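Local coordinates for protein aspartokinase 1, chloroplastic (Arabidopsis thaliana, PDB 2CDQ) that catalyses the ATP-dependent phosphorylation of L-aspartate to 4-phospho-L-aspartate, the first step of the aspartate-family pathway to lysine, threonine, methionine and isoleucine, at residues L63-G77 and L143-F155. Numbering follows the deposited sequence.
With LYS (lysine), chain D.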
# COMPACT_ATOMS: atom_id res chain seq x y z
N LEU A 63 37.37 1.18 6.70
CA LEU A 63 37.31 2.61 6.40
C LEU A 63 36.50 2.95 5.16
O LEU A 63 36.60 2.28 4.13
CB LEU A 63 38.71 3.21 6.24
CG LEU A 63 39.64 3.29 7.45
CD1 LEU A 63 40.88 4.05 7.04
CD2 LEU A 63 38.97 3.95 8.64
N SER A 64 35.71 4.01 5.29
CA SER A 64 35.10 4.67 4.14
C SER A 64 36.13 5.57 3.46
O SER A 64 37.28 5.63 3.90
CB SER A 64 33.90 5.50 4.60
OG SER A 64 32.88 4.65 5.10
N ALA A 65 35.73 6.27 2.40
CA ALA A 65 36.60 7.27 1.77
C ALA A 65 36.65 8.52 2.64
O ALA A 65 35.77 8.72 3.48
CB ALA A 65 36.08 7.60 0.39
N MET A 66 37.67 9.35 2.45
CA MET A 66 37.81 10.59 3.23
C MET A 66 36.65 11.54 2.98
O MET A 66 36.46 12.02 1.86
CB MET A 66 39.15 11.29 2.94
CG MET A 66 40.38 10.49 3.37
SD MET A 66 41.89 11.47 3.36
CE MET A 66 41.65 12.49 4.82
N GLY A 67 35.89 11.79 4.04
CA GLY A 67 34.62 12.52 3.98
C GLY A 67 34.29 13.29 2.72
O GLY A 67 34.90 14.32 2.43
N LYS A 68 33.32 12.77 1.99
CA LYS A 68 32.80 13.44 0.78
C LYS A 68 33.65 13.26 -0.49
O LYS A 68 33.29 13.82 -1.54
CB LYS A 68 32.49 14.93 1.04
CG LYS A 68 31.24 15.16 1.85
CD LYS A 68 30.95 16.65 1.98
CE LYS A 68 30.19 16.97 3.28
NZ LYS A 68 28.90 16.21 3.39
N THR A 69 34.74 12.51 -0.41
CA THR A 69 35.50 12.21 -1.63
C THR A 69 34.71 11.28 -2.54
O THR A 69 34.75 11.45 -3.76
CB THR A 69 36.93 11.67 -1.37
OG1 THR A 69 36.88 10.62 -0.40
CG2 THR A 69 37.82 12.77 -0.85
N THR A 70 33.98 10.33 -1.96
CA THR A 70 33.11 9.45 -2.75
C THR A 70 32.16 10.26 -3.61
O THR A 70 32.06 10.04 -4.81
CB THR A 70 32.31 8.47 -1.87
OG1 THR A 70 33.19 7.45 -1.37
CG2 THR A 70 31.20 7.79 -2.66
N ASN A 71 31.48 11.22 -3.00
CA ASN A 71 30.57 12.07 -3.76
C ASN A 71 31.31 12.92 -4.78
O ASN A 71 30.81 13.16 -5.88
CB ASN A 71 29.73 12.94 -2.84
CG ASN A 71 28.39 13.28 -3.44
OD1 ASN A 71 28.12 14.43 -3.79
ND2 ASN A 71 27.54 12.27 -3.59
N ASN A 72 32.50 13.38 -4.40
CA ASN A 72 33.31 14.22 -5.28
C ASN A 72 33.78 13.48 -6.51
O ASN A 72 33.80 14.05 -7.60
CB ASN A 72 34.49 14.82 -4.52
CG ASN A 72 34.09 15.95 -3.59
OD1 ASN A 72 33.10 16.65 -3.83
ND2 ASN A 72 34.86 16.14 -2.53
N LEU A 73 34.15 12.21 -6.33
CA LEU A 73 34.54 11.32 -7.43
C LEU A 73 33.40 11.18 -8.45
O LEU A 73 33.60 11.40 -9.64
CB LEU A 73 34.95 9.95 -6.88
CG LEU A 73 36.22 9.84 -6.04
CD1 LEU A 73 36.21 8.56 -5.22
CD2 LEU A 73 37.47 9.90 -6.90
N LEU A 74 32.21 10.82 -7.97
CA LEU A 74 31.02 10.71 -8.80
C LEU A 74 30.69 12.02 -9.51
O LEU A 74 30.34 12.03 -10.68
CB LEU A 74 29.81 10.26 -7.98
CG LEU A 74 29.71 8.79 -7.53
CD1 LEU A 74 28.73 8.65 -6.37
CD2 LEU A 74 29.30 7.88 -8.68
N LEU A 75 30.81 13.13 -8.78
CA LEU A 75 30.58 14.45 -9.38
C LEU A 75 31.60 14.73 -10.48
O LEU A 75 31.22 15.22 -11.55
CB LEU A 75 30.59 15.56 -8.31
CG LEU A 75 29.27 15.81 -7.56
CD1 LEU A 75 29.52 16.49 -6.23
CD2 LEU A 75 28.28 16.60 -8.39
N ALA A 76 32.86 14.40 -10.22
CA ALA A 76 33.95 14.52 -11.21
C ALA A 76 33.66 13.68 -12.46
O ALA A 76 33.99 14.08 -13.58
CB ALA A 76 35.29 14.12 -10.59
N GLY A 77 33.05 12.51 -12.24
CA GLY A 77 32.63 11.63 -13.33
C GLY A 77 31.64 12.30 -14.25
O GLY A 77 31.90 12.44 -15.45
N LEU A 143 35.79 4.21 -10.65
CA LEU A 143 35.99 5.60 -10.25
C LEU A 143 35.90 5.76 -8.73
O LEU A 143 36.86 6.20 -8.09
CB LEU A 143 34.97 6.50 -10.95
CG LEU A 143 35.26 7.95 -11.33
CD1 LEU A 143 33.97 8.64 -11.71
CD2 LEU A 143 35.94 8.75 -10.23
N VAL A 144 34.77 5.37 -8.14
CA VAL A 144 34.59 5.55 -6.69
C VAL A 144 35.54 4.69 -5.84
O VAL A 144 35.77 5.01 -4.68
CB VAL A 144 33.10 5.40 -6.21
CG1 VAL A 144 32.12 5.93 -7.23
CG2 VAL A 144 32.77 3.97 -5.85
N SER A 145 36.09 3.62 -6.42
CA SER A 145 36.99 2.72 -5.69
C SER A 145 38.25 3.44 -5.22
O SER A 145 38.84 3.07 -4.20
CB SER A 145 37.35 1.47 -6.51
OG SER A 145 38.39 1.70 -7.45
N PHE A 146 38.64 4.48 -5.95
CA PHE A 146 39.78 5.32 -5.57
C PHE A 146 39.62 5.92 -4.19
O PHE A 146 40.60 6.08 -3.47
CB PHE A 146 39.97 6.43 -6.60
CG PHE A 146 40.67 5.99 -7.84
CD1 PHE A 146 42.05 6.12 -7.95
CD2 PHE A 146 39.96 5.43 -8.89
CE1 PHE A 146 42.70 5.72 -9.10
CE2 PHE A 146 40.61 5.02 -10.04
CZ PHE A 146 41.98 5.16 -10.14
N GLY A 147 38.39 6.24 -3.82
CA GLY A 147 38.10 6.83 -2.53
C GLY A 147 38.67 6.02 -1.38
O GLY A 147 39.55 6.49 -0.68
N GLU A 148 38.16 4.80 -1.22
CA GLU A 148 38.58 3.92 -0.13
C GLU A 148 40.00 3.41 -0.33
O GLU A 148 40.69 3.11 0.65
CB GLU A 148 37.62 2.74 0.03
CG GLU A 148 36.21 3.12 0.48
CD GLU A 148 35.37 3.75 -0.62
OE1 GLU A 148 34.28 4.28 -0.31
OE2 GLU A 148 35.78 3.72 -1.80
N CYS A 149 40.43 3.31 -1.58
CA CYS A 149 41.79 2.89 -1.88
C CYS A 149 42.81 3.91 -1.37
O CYS A 149 43.85 3.54 -0.84
CB CYS A 149 41.98 2.65 -3.37
SG CYS A 149 41.17 1.14 -3.91
N LEU A 150 42.49 5.19 -1.53
CA LEU A 150 43.30 6.26 -0.99
C LEU A 150 43.19 6.26 0.53
O LEU A 150 44.19 6.16 1.24
CB LEU A 150 42.84 7.60 -1.54
CG LEU A 150 43.22 7.91 -2.98
CD1 LEU A 150 42.35 9.03 -3.49
CD2 LEU A 150 44.69 8.29 -3.09
N SER A 151 41.95 6.33 1.01
CA SER A 151 41.63 6.41 2.43
C SER A 151 42.41 5.40 3.27
O SER A 151 43.16 5.78 4.17
CB SER A 151 40.14 6.22 2.62
OG SER A 151 39.80 6.25 3.99
N THR A 152 42.22 4.12 2.98
CA THR A 152 42.88 3.05 3.73
C THR A 152 44.41 3.14 3.71
O THR A 152 45.04 2.96 4.75
CB THR A 152 42.45 1.64 3.24
OG1 THR A 152 42.43 1.60 1.81
CG2 THR A 152 41.07 1.31 3.78
N ARG A 153 44.98 3.44 2.54
CA ARG A 153 46.44 3.51 2.37
C ARG A 153 47.10 4.63 3.19
O ARG A 153 48.18 4.44 3.75
CB ARG A 153 46.81 3.64 0.89
CG ARG A 153 46.87 2.30 0.18
CD ARG A 153 47.10 2.46 -1.32
NE ARG A 153 47.11 1.16 -1.99
CZ ARG A 153 46.03 0.45 -2.29
NH1 ARG A 153 44.81 0.89 -1.99
NH2 ARG A 153 46.15 -0.72 -2.89
N ILE A 154 46.45 5.79 3.25
CA ILE A 154 46.91 6.88 4.09
C ILE A 154 46.91 6.43 5.55
O ILE A 154 47.93 6.52 6.23
CB ILE A 154 46.05 8.16 3.89
CG1 ILE A 154 46.36 8.79 2.54
CG2 ILE A 154 46.32 9.16 5.00
CD1 ILE A 154 45.37 9.85 2.08
N PHE A 155 45.77 5.91 6.01
CA PHE A 155 45.64 5.53 7.41
C PHE A 155 46.60 4.41 7.81
O PHE A 155 47.23 4.47 8.87
CB PHE A 155 44.19 5.15 7.74
CG PHE A 155 43.90 5.14 9.21
CD1 PHE A 155 43.80 6.33 9.92
CD2 PHE A 155 43.72 3.94 9.89
CE1 PHE A 155 43.53 6.33 11.29
CE2 PHE A 155 43.44 3.93 11.25
CZ PHE A 155 43.35 5.12 11.96
N LYS D . 32.80 5.50 1.27
CA LYS D . 31.61 6.41 1.24
C LYS D . 31.53 7.30 2.49
O LYS D . 32.48 8.03 2.79
CB LYS D . 30.33 5.60 1.02
CG LYS D . 30.22 4.34 1.88
CD LYS D . 28.82 3.75 1.82
CE LYS D . 27.80 4.61 2.56
NZ LYS D . 26.44 4.03 2.47
OXT LYS D . 30.55 7.34 3.24
O HOH W 1 39.55 9.01 0.41
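S151 holds the loop at S64 with one hydrogen bond. Its OG donates a hydrogen bond to S64 O at 2.6 Å. The donor lies in the carbonyl plane, with a C=O...donor angle of 158°. OG is anti to the backbone N of S151 (chi1 178°), which turns it toward the loop. A water adds a second polar link: M66 N donates to it, and it donates to G147 O.

Farther along, helix 69-77 packs on helix 143-155. The axes of these segments come within 8.5 Å, and their directions are 149° apart, roughly antiparallel. L73 is the knob, set among L143, V144, F146 and G147. Its CB meets L143 CD2 at 3.7 Å. At the tip the branches part: CD1 lies by G147 N (3.5 Å) and V144 O, and CD2 rests on L143 CD2 and reaches toward F146 CB. The side chains of L73 and L143 lie alongside each other and run opposite ways. G147 has no side chain, and A65 CB sits against its backbone, 3.5 Å from G147 C. At the other end, L63 CD1 meets F155 CB at 3.6 Å, the L63 side chain running roughly perpendicular to that of F155.

E148 links this packing to the active site of the amino acid kinase domain. Its CG packs near L63 O and A65 N, and a bend at chi2 brings the carboxylate to the bound lysine. The alpha-amino group (N) of the lysine donates to E148 OE1, although the modelled bond is very short and its exact length doubtful. S64, A65 and T70 line the same pocket, and E148 is a substrate-binding residue. The alpha-amino group of the lysine thus meets a carboxylate, consistent with the pocket holding the alpha-amino group of aspartate in a similar way.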